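PDB 4DVE: biotin transporter BioY from Lactococcus lactis subsp. cremoris, which binds biotin and probably works as the substrate-specific S component of an energy-coupling factor (ECF) ABC transporter. Local coordinates for residues Ser125-Val135 / Ala177-Arg188. Numbering follows the deposited sequence.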
ATOM      1  N   SER A 125     -21.647   4.083  -1.229  1.00 56.42           N
ATOM      2  CA  SER A 125     -22.402   4.113   0.034  1.00 57.04           C
ATOM      3  C   SER A 125     -21.763   5.094   1.012  1.00 56.34           C
ATOM      4  O   SER A 125     -20.693   5.648   0.744  1.00 55.91           O
ATOM      5  CB  SER A 125     -22.391   2.724   0.666  1.00 56.78           C
ATOM      6  OG  SER A 125     -21.058   2.379   1.027  1.00 54.87           O
ATOM      7  N   GLN A 126     -22.394   5.253   2.167  1.00 57.21           N
ATOM      8  CA  GLN A 126     -21.817   5.996   3.285  1.00 60.32           C
ATOM      9  C   GLN A 126     -21.093   5.052   4.282  1.00 58.56           C
ATOM     10  O   GLN A 126     -20.829   5.428   5.429  1.00 58.00           O
ATOM     11  CB  GLN A 126     -22.922   6.767   4.024  1.00 66.14           C
ATOM     12  CG  GLN A 126     -23.620   7.830   3.195  1.00 71.23           C
ATOM     13  CD  GLN A 126     -22.711   8.994   2.845  1.00 77.86           C
ATOM     14  OE1 GLN A 126     -21.854   8.897   1.954  1.00 84.38           O
ATOM     15  NE2 GLN A 126     -22.896  10.113   3.539  1.00 85.83           N
ATOM     16  N   ASN A 127     -20.778   3.836   3.843  1.00 54.39           N
ATOM     17  CA  ASN A 127     -20.203   2.827   4.716  1.00 53.34           C
ATOM     18  C   ASN A 127     -18.668   2.975   4.849  1.00 49.00           C
ATOM     19  O   ASN A 127     -17.902   2.167   4.339  1.00 45.55           O
ATOM     20  CB  ASN A 127     -20.585   1.435   4.205  1.00 53.96           C
ATOM     21  CG  ASN A 127     -20.266   0.340   5.200  1.00 55.16           C
ATOM     22  OD1 ASN A 127     -19.913   0.611   6.356  1.00 53.89           O
ATOM     23  ND2 ASN A 127     -20.400  -0.906   4.762  1.00 54.50           N
ATOM     24  N   TRP A 128     -18.244   4.030   5.538  1.00 48.08           N
ATOM     25  CA  TRP A 128     -16.830   4.326   5.709  1.00 46.47           C
ATOM     26  C   TRP A 128     -16.195   3.323   6.662  1.00 44.98           C
ATOM     27  O   TRP A 128     -14.992   3.063   6.566  1.00 41.89           O
ATOM     28  CB  TRP A 128     -16.629   5.778   6.170  1.00 47.44           C
ATOM     29  CG  TRP A 128     -17.191   6.111   7.530  1.00 51.24           C
ATOM     30  CD1 TRP A 128     -18.353   6.815   7.825  1.00 55.93           C
ATOM     31  CD2 TRP A 128     -16.604   5.771   8.843  1.00 52.55           C
ATOM     32  NE1 TRP A 128     -18.532   6.917   9.191  1.00 57.50           N
ATOM     33  CE2 TRP A 128     -17.503   6.314   9.851  1.00 57.98           C
ATOM     34  CE3 TRP A 128     -15.461   5.092   9.254  1.00 53.82           C
ATOM     35  CZ2 TRP A 128     -17.252   6.165  11.210  1.00 59.67           C
ATOM     36  CZ3 TRP A 128     -15.219   4.954  10.619  1.00 55.38           C
ATOM     37  CH2 TRP A 128     -16.095   5.476  11.572  1.00 57.05           C
ATOM     38  N   PHE A 129     -16.989   2.723   7.555  1.00 45.49           N
ATOM     39  CA  PHE A 129     -16.453   1.698   8.455  1.00 46.71           C
ATOM     40  C   PHE A 129     -16.151   0.393   7.707  1.00 45.95           C
ATOM     41  O   PHE A 129     -15.104  -0.207   7.944  1.00 42.28           O
ATOM     42  CB  PHE A 129     -17.336   1.420   9.684  1.00 49.62           C
ATOM     43  CG  PHE A 129     -16.637   0.587  10.734  1.00 49.15           C
ATOM     44  CD1 PHE A 129     -15.481   1.057  11.352  1.00 48.59           C
ATOM     45  CD2 PHE A 129     -17.110  -0.671  11.082  1.00 49.52           C
ATOM     46  CE1 PHE A 129     -14.812   0.298  12.309  1.00 47.75           C
ATOM     47  CE2 PHE A 129     -16.442  -1.439  12.026  1.00 48.75           C
ATOM     48  CZ  PHE A 129     -15.291  -0.955  12.643  1.00 47.00           C
ATOM     49  N   GLY A 130     -17.064  -0.033   6.826  1.00 45.64           N
ATOM     50  CA  GLY A 130     -16.785  -1.110   5.866  1.00 44.86           C
ATOM     51  C   GLY A 130     -15.489  -0.879   5.071  1.00 42.27           C
ATOM     52  O   GLY A 130     -14.647  -1.770   4.952  1.00 40.41           O
ATOM     53  N   GLU A 131     -15.307   0.326   4.559  1.00 40.16           N
ATOM     54  CA  GLU A 131     -14.099   0.643   3.820  1.00 38.73           C
ATOM     55  C   GLU A 131     -12.853   0.479   4.706  1.00 38.31           C
ATOM     56  O   GLU A 131     -11.839  -0.088   4.260  1.00 37.95           O
ATOM     57  CB  GLU A 131     -14.158   2.068   3.254  1.00 37.96           C
ATOM     58  CG  GLU A 131     -12.939   2.493   2.425  1.00 36.22           C
ATOM     59  CD  GLU A 131     -13.296   3.492   1.326  1.00 38.47           C
ATOM     60  OE1 GLU A 131     -12.402   3.935   0.555  1.00 38.66           O
ATOM     61  OE2 GLU A 131     -14.490   3.844   1.223  1.00 40.47           O
ATOM     62  N   LEU A 132     -12.938   0.969   5.943  1.00 38.15           N
ATOM     63  CA  LEU A 132     -11.829   0.893   6.894  1.00 38.63           C
ATOM     64  C   LEU A 132     -11.461  -0.571   7.188  1.00 38.26           C
ATOM     65  O   LEU A 132     -10.290  -0.919   7.257  1.00 35.59           O
ATOM     66  CB  LEU A 132     -12.144   1.645   8.205  1.00 39.26           C
ATOM     67  CG  LEU A 132     -11.074   1.583   9.314  1.00 40.84           C
ATOM     68  CD1 LEU A 132      -9.700   2.056   8.825  1.00 37.03           C
ATOM     69  CD2 LEU A 132     -11.509   2.373  10.554  1.00 42.21           C
ATOM     70  N   ILE A 133     -12.469  -1.420   7.329  1.00 40.42           N
ATOM     71  CA  ILE A 133     -12.211  -2.820   7.590  1.00 41.05           C
ATOM     72  C   ILE A 133     -11.523  -3.495   6.393  1.00 37.94           C
ATOM     73  O   ILE A 133     -10.606  -4.284   6.584  1.00 35.25           O
ATOM     74  CB  ILE A 133     -13.490  -3.568   8.006  1.00 44.52           C
ATOM     75  CG1 ILE A 133     -14.026  -3.009   9.343  1.00 47.58           C
ATOM     76  CG2 ILE A 133     -13.227  -5.072   8.078  1.00 45.03           C
ATOM     77  CD1 ILE A 133     -12.981  -2.868  10.454  1.00 49.43           C
ATOM     78  N   ILE A 134     -11.961  -3.185   5.174  1.00 37.47           N
ATOM     79  CA  ILE A 134     -11.295  -3.694   3.956  1.00 36.50           C
ATOM     80  C   ILE A 134      -9.838  -3.222   3.888  1.00 34.16           C
ATOM     81  O   ILE A 134      -8.907  -4.015   3.595  1.00 34.90           O
ATOM     82  CB  ILE A 134     -12.076  -3.305   2.673  1.00 37.44           C
ATOM     83  CG1 ILE A 134     -13.439  -4.005   2.663  1.00 40.80           C
ATOM     84  CG2 ILE A 134     -11.288  -3.642   1.393  1.00 33.67           C
ATOM     85  CD1 ILE A 134     -14.445  -3.312   1.741  1.00 43.37           C
ATOM     86  N   VAL A 135      -9.613  -1.951   4.198  1.00 32.80           N
ATOM     87  CA  VAL A 135      -8.259  -1.419   4.184  1.00 32.30           C
ATOM     88  C   VAL A 135      -7.402  -2.102   5.262  1.00 32.99           C
ATOM     89  O   VAL A 135      -6.270  -2.488   5.005  1.00 32.13           O
ATOM     90  CB  VAL A 135      -8.227   0.127   4.315  1.00 32.64           C
ATOM     91  CG1 VAL A 135      -6.789   0.621   4.536  1.00 30.72           C
ATOM     92  CG2 VAL A 135      -8.850   0.779   3.068  1.00 32.14           C
ATOM     93  N   ALA A 177      -4.301   3.440   8.108  1.00 34.36           N
ATOM     94  CA  ALA A 177      -5.529   2.941   7.484  1.00 34.20           C
ATOM     95  C   ALA A 177      -6.700   3.926   7.698  1.00 36.54           C
ATOM     96  O   ALA A 177      -7.513   4.132   6.777  1.00 34.65           O
ATOM     97  CB  ALA A 177      -5.890   1.552   8.018  1.00 32.89           C
ATOM     98  N   ILE A 178      -6.780   4.517   8.902  1.00 38.66           N
ATOM     99  CA  ILE A 178      -7.827   5.480   9.234  1.00 42.59           C
ATOM    100  C   ILE A 178      -7.654   6.729   8.377  1.00 42.23           C
ATOM    101  O   ILE A 178      -8.637   7.262   7.827  1.00 41.74           O
ATOM    102  CB  ILE A 178      -7.807   5.972  10.713  1.00 43.67           C
ATOM    103  CG1 ILE A 178      -8.039   4.871  11.761  1.00 50.23           C
ATOM    104  CG2 ILE A 178      -8.828   7.060  10.947  1.00 45.71           C
ATOM    105  CD1 ILE A 178      -8.995   3.783  11.386  1.00 52.80           C
ATOM    106  N   LEU A 179      -6.423   7.229   8.304  1.00 41.44           N
ATOM    107  CA  LEU A 179      -6.148   8.423   7.493  1.00 43.84           C
ATOM    108  C   LEU A 179      -6.408   8.132   6.017  1.00 42.63           C
ATOM    109  O   LEU A 179      -6.864   9.017   5.275  1.00 40.14           O
ATOM    110  CB  LEU A 179      -4.700   8.907   7.679  1.00 44.94           C
ATOM    111  CG  LEU A 179      -4.405   9.594   9.015  1.00 51.60           C
ATOM    112  CD1 LEU A 179      -2.896   9.725   9.248  1.00 50.95           C
ATOM    113  CD2 LEU A 179      -5.093  10.959   9.051  1.00 53.00           C
ATOM    114  N   THR A 180      -6.084   6.904   5.593  1.00 39.42           N
ATOM    115  CA  THR A 180      -6.391   6.454   4.227  1.00 39.02           C
ATOM    116  C   THR A 180      -7.884   6.602   3.907  1.00 38.02           C
ATOM    117  O   THR A 180      -8.253   7.210   2.902  1.00 37.57           O
ATOM    118  CB  THR A 180      -5.931   5.000   3.968  1.00 37.15           C
ATOM    119  OG1 THR A 180      -4.490   4.947   3.919  1.00 36.20           O
ATOM    120  CG2 THR A 180      -6.515   4.461   2.642  1.00 36.03           C
ATOM    121  N   VAL A 181      -8.740   6.078   4.773  1.00 39.33           N
ATOM    122  CA  VAL A 181     -10.181   6.147   4.528  1.00 41.72           C
ATOM    123  C   VAL A 181     -10.657   7.607   4.503  1.00 45.58           C
ATOM    124  O   VAL A 181     -11.363   8.018   3.561  1.00 43.58           O
ATOM    125  CB  VAL A 181     -10.982   5.275   5.503  1.00 43.77           C
ATOM    126  CG1 VAL A 181     -12.506   5.410   5.257  1.00 44.54           C
ATOM    127  CG2 VAL A 181     -10.530   3.825   5.363  1.00 41.51           C
ATOM    128  N   VAL A 182     -10.229   8.400   5.492  1.00 45.60           N
ATOM    129  CA  VAL A 182     -10.597   9.825   5.545  1.00 47.64           C
ATOM    130  C   VAL A 182     -10.163  10.566   4.267  1.00 46.95           C
ATOM    131  O   VAL A 182     -10.976  11.239   3.615  1.00 44.52           O
ATOM    132  CB  VAL A 182      -9.976  10.544   6.772  1.00 49.68           C
ATOM    133  CG1 VAL A 182     -10.283  12.036   6.722  1.00 53.72           C
ATOM    134  CG2 VAL A 182     -10.494   9.943   8.083  1.00 49.80           C
ATOM    135  N   ILE A 183      -8.887  10.436   3.908  1.00 45.95           N
ATOM    136  CA  ILE A 183      -8.340  11.109   2.727  1.00 45.62           C
ATOM    137  C   ILE A 183      -9.013  10.656   1.417  1.00 44.63           C
ATOM    138  O   ILE A 183      -9.482  11.507   0.625  1.00 43.98           O
ATOM    139  CB  ILE A 183      -6.822  10.954   2.641  1.00 46.37           C
ATOM    140  CG1 ILE A 183      -6.142  11.754   3.761  1.00 51.22           C
ATOM    141  CG2 ILE A 183      -6.272  11.431   1.302  1.00 45.23           C
ATOM    142  CD1 ILE A 183      -4.687  11.329   3.968  1.00 49.30           C
ATOM    143  N   VAL A 184      -9.112   9.343   1.199  1.00 41.93           N
ATOM    144  CA  VAL A 184      -9.676   8.872  -0.057  1.00 42.83           C
ATOM    145  C   VAL A 184     -11.172   9.179  -0.195  1.00 44.89           C
ATOM    146  O   VAL A 184     -11.600   9.545  -1.298  1.00 42.98           O
ATOM    147  CB  VAL A 184      -9.359   7.404  -0.442  1.00 42.68           C
ATOM    148  CG1 VAL A 184      -7.908   7.048  -0.149  1.00 41.18           C
ATOM    149  CG2 VAL A 184     -10.329   6.453   0.193  1.00 49.37           C
ATOM    150  N   ARG A 185     -11.951   9.060   0.884  1.00 46.97           N
ATOM    151  CA  ARG A 185     -13.398   9.356   0.806  1.00 50.66           C
ATOM    152  C   ARG A 185     -13.613  10.840   0.466  1.00 53.39           C
ATOM    153  O   ARG A 185     -14.484  11.169  -0.341  1.00 56.48           O
ATOM    154  CB  ARG A 185     -14.192   9.024   2.086  1.00 51.38           C
ATOM    155  CG  ARG A 185     -13.960   7.693   2.764  1.00 54.16           C
ATOM    156  CD  ARG A 185     -14.913   6.552   2.491  1.00 51.58           C
ATOM    157  NE  ARG A 185     -16.294   6.896   2.614  1.00 53.19           N
ATOM    158  CZ  ARG A 185     -17.291   6.113   2.221  1.00 52.66           C
ATOM    159  NH1 ARG A 185     -17.074   4.895   1.718  1.00 48.68           N
ATOM    160  NH2 ARG A 185     -18.525   6.556   2.339  1.00 57.15           N
ATOM    161  N   ARG A 186     -12.828  11.728   1.080  1.00 53.42           N
ATOM    162  CA  ARG A 186     -12.820  13.146   0.691  1.00 56.12           C
ATOM    163  C   ARG A 186     -12.464  13.377  -0.779  1.00 52.71           C
ATOM    164  O   ARG A 186     -13.169  14.108  -1.485  1.00 52.55           O
ATOM    165  CB  ARG A 186     -11.863  13.981   1.548  1.00 61.09           C
ATOM    166  CG  ARG A 186     -12.536  14.712   2.683  1.00 71.26           C
ATOM    167  CD  ARG A 186     -11.515  15.238   3.680  1.00 78.66           C
ATOM    168  NE  ARG A 186     -12.099  15.403   5.013  1.00 84.84           N
ATOM    169  CZ  ARG A 186     -11.415  15.727   6.108  1.00 88.12           C
ATOM    170  NH1 ARG A 186     -10.095  15.921   6.057  1.00 87.39           N
ATOM    171  NH2 ARG A 186     -12.061  15.852   7.267  1.00 91.79           N
ATOM    172  N   LEU A 187     -11.358  12.804  -1.229  1.00 48.52           N
ATOM    173  CA  LEU A 187     -10.970  12.928  -2.633  1.00 48.95           C
ATOM    174  C   LEU A 187     -12.049  12.426  -3.596  1.00 50.62           C
ATOM    175  O   LEU A 187     -12.221  13.002  -4.662  1.00 50.06           O
ATOM    176  CB  LEU A 187      -9.652  12.243  -2.935  1.00 46.57           C
ATOM    177  CG  LEU A 187      -8.418  12.943  -2.371  1.00 48.08           C
ATOM    178  CD1 LEU A 187      -7.206  12.060  -2.660  1.00 42.99           C
ATOM    179  CD2 LEU A 187      -8.213  14.368  -2.907  1.00 47.46           C
ATOM    180  N   ARG A 188     -12.774  11.377  -3.203  1.00 49.42           N
ATOM    181  CA  ARG A 188     -13.809  10.813  -4.037  1.00 51.62           C
ATOM    182  C   ARG A 188     -15.141  11.561  -4.029  1.00 58.18           C
ATOM    183  O   ARG A 188     -15.897  11.418  -4.971  1.00 54.66           O
ATOM    184  CB  ARG A 188     -14.161   9.420  -3.589  1.00 49.84           C
ATOM    185  CG  ARG A 188     -13.256   8.290  -4.061  1.00 51.19           C
ATOM    186  CD  ARG A 188     -14.144   7.050  -4.048  1.00 53.85           C
ATOM    187  NE  ARG A 188     -13.424   6.010  -3.468  1.00 56.03           N
ATOM    188  CZ  ARG A 188     -13.598   5.479  -2.261  1.00 51.76           C
ATOM    189  NH1 ARG A 188     -14.609   5.753  -1.425  1.00 50.85           N
ATOM    190  NH2 ARG A 188     -12.715   4.599  -1.939  1.00 42.04           N
TER
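E131 reaches from helix 128-155 to two arginines of helix 170-189, and three bonds hold its carboxylate. R188 meets it end-on with two nitrogens: NH2 donates to E131 OE1 at 2.6 Å, while NH1 reaches the syn lone pair of OE2 at 3.3 Å. With carboxylate and guanidinium planes only 26° apart, this is a nearly coplanar two-point salt bridge. R185 comes differently, its guanidinium turned 74° from the carboxylate; NH1 points almost straight at E131 OE2 over 2.8 Å, nearly along the C-O axis, so OE2 accepts twice. CG of E131, anti to the backbone N, sends the chain across the helix interface into a hole formed by V181, V184, R185 and R188, and a bend at chi2 then sets the carboxylate. An alanine here would probably leave R185 and R188 without their shared countercharge and open a gap beside V181 and V184.

R185 also ties down the loop before the helix: its NH2 donates to the carbonyl O of S125, 2.8 Å away, while CB of W128 lies over one guanidinium face. I122 O takes a further bond from R185 NH1, and G60 O one from R188 NH2, linking the network to helix 52-80.

Further along, the contact is apolar. V181 is the reciprocal knob, set among W128, E131, L132 and V135, with its CG2 3.6 Å from L132 CA. V135 CG1 packs on A177 CB at 3.7 Å. Knobs-into-holes packing of obliquely antiparallel helices, with segments 128-135 and 177-188 crossing at 133° and their axes 9.3 Å apart, thus joins two membrane helices of the BioY S-component bundle, with a salt-bridge network of E131, R185 and R188 at one end.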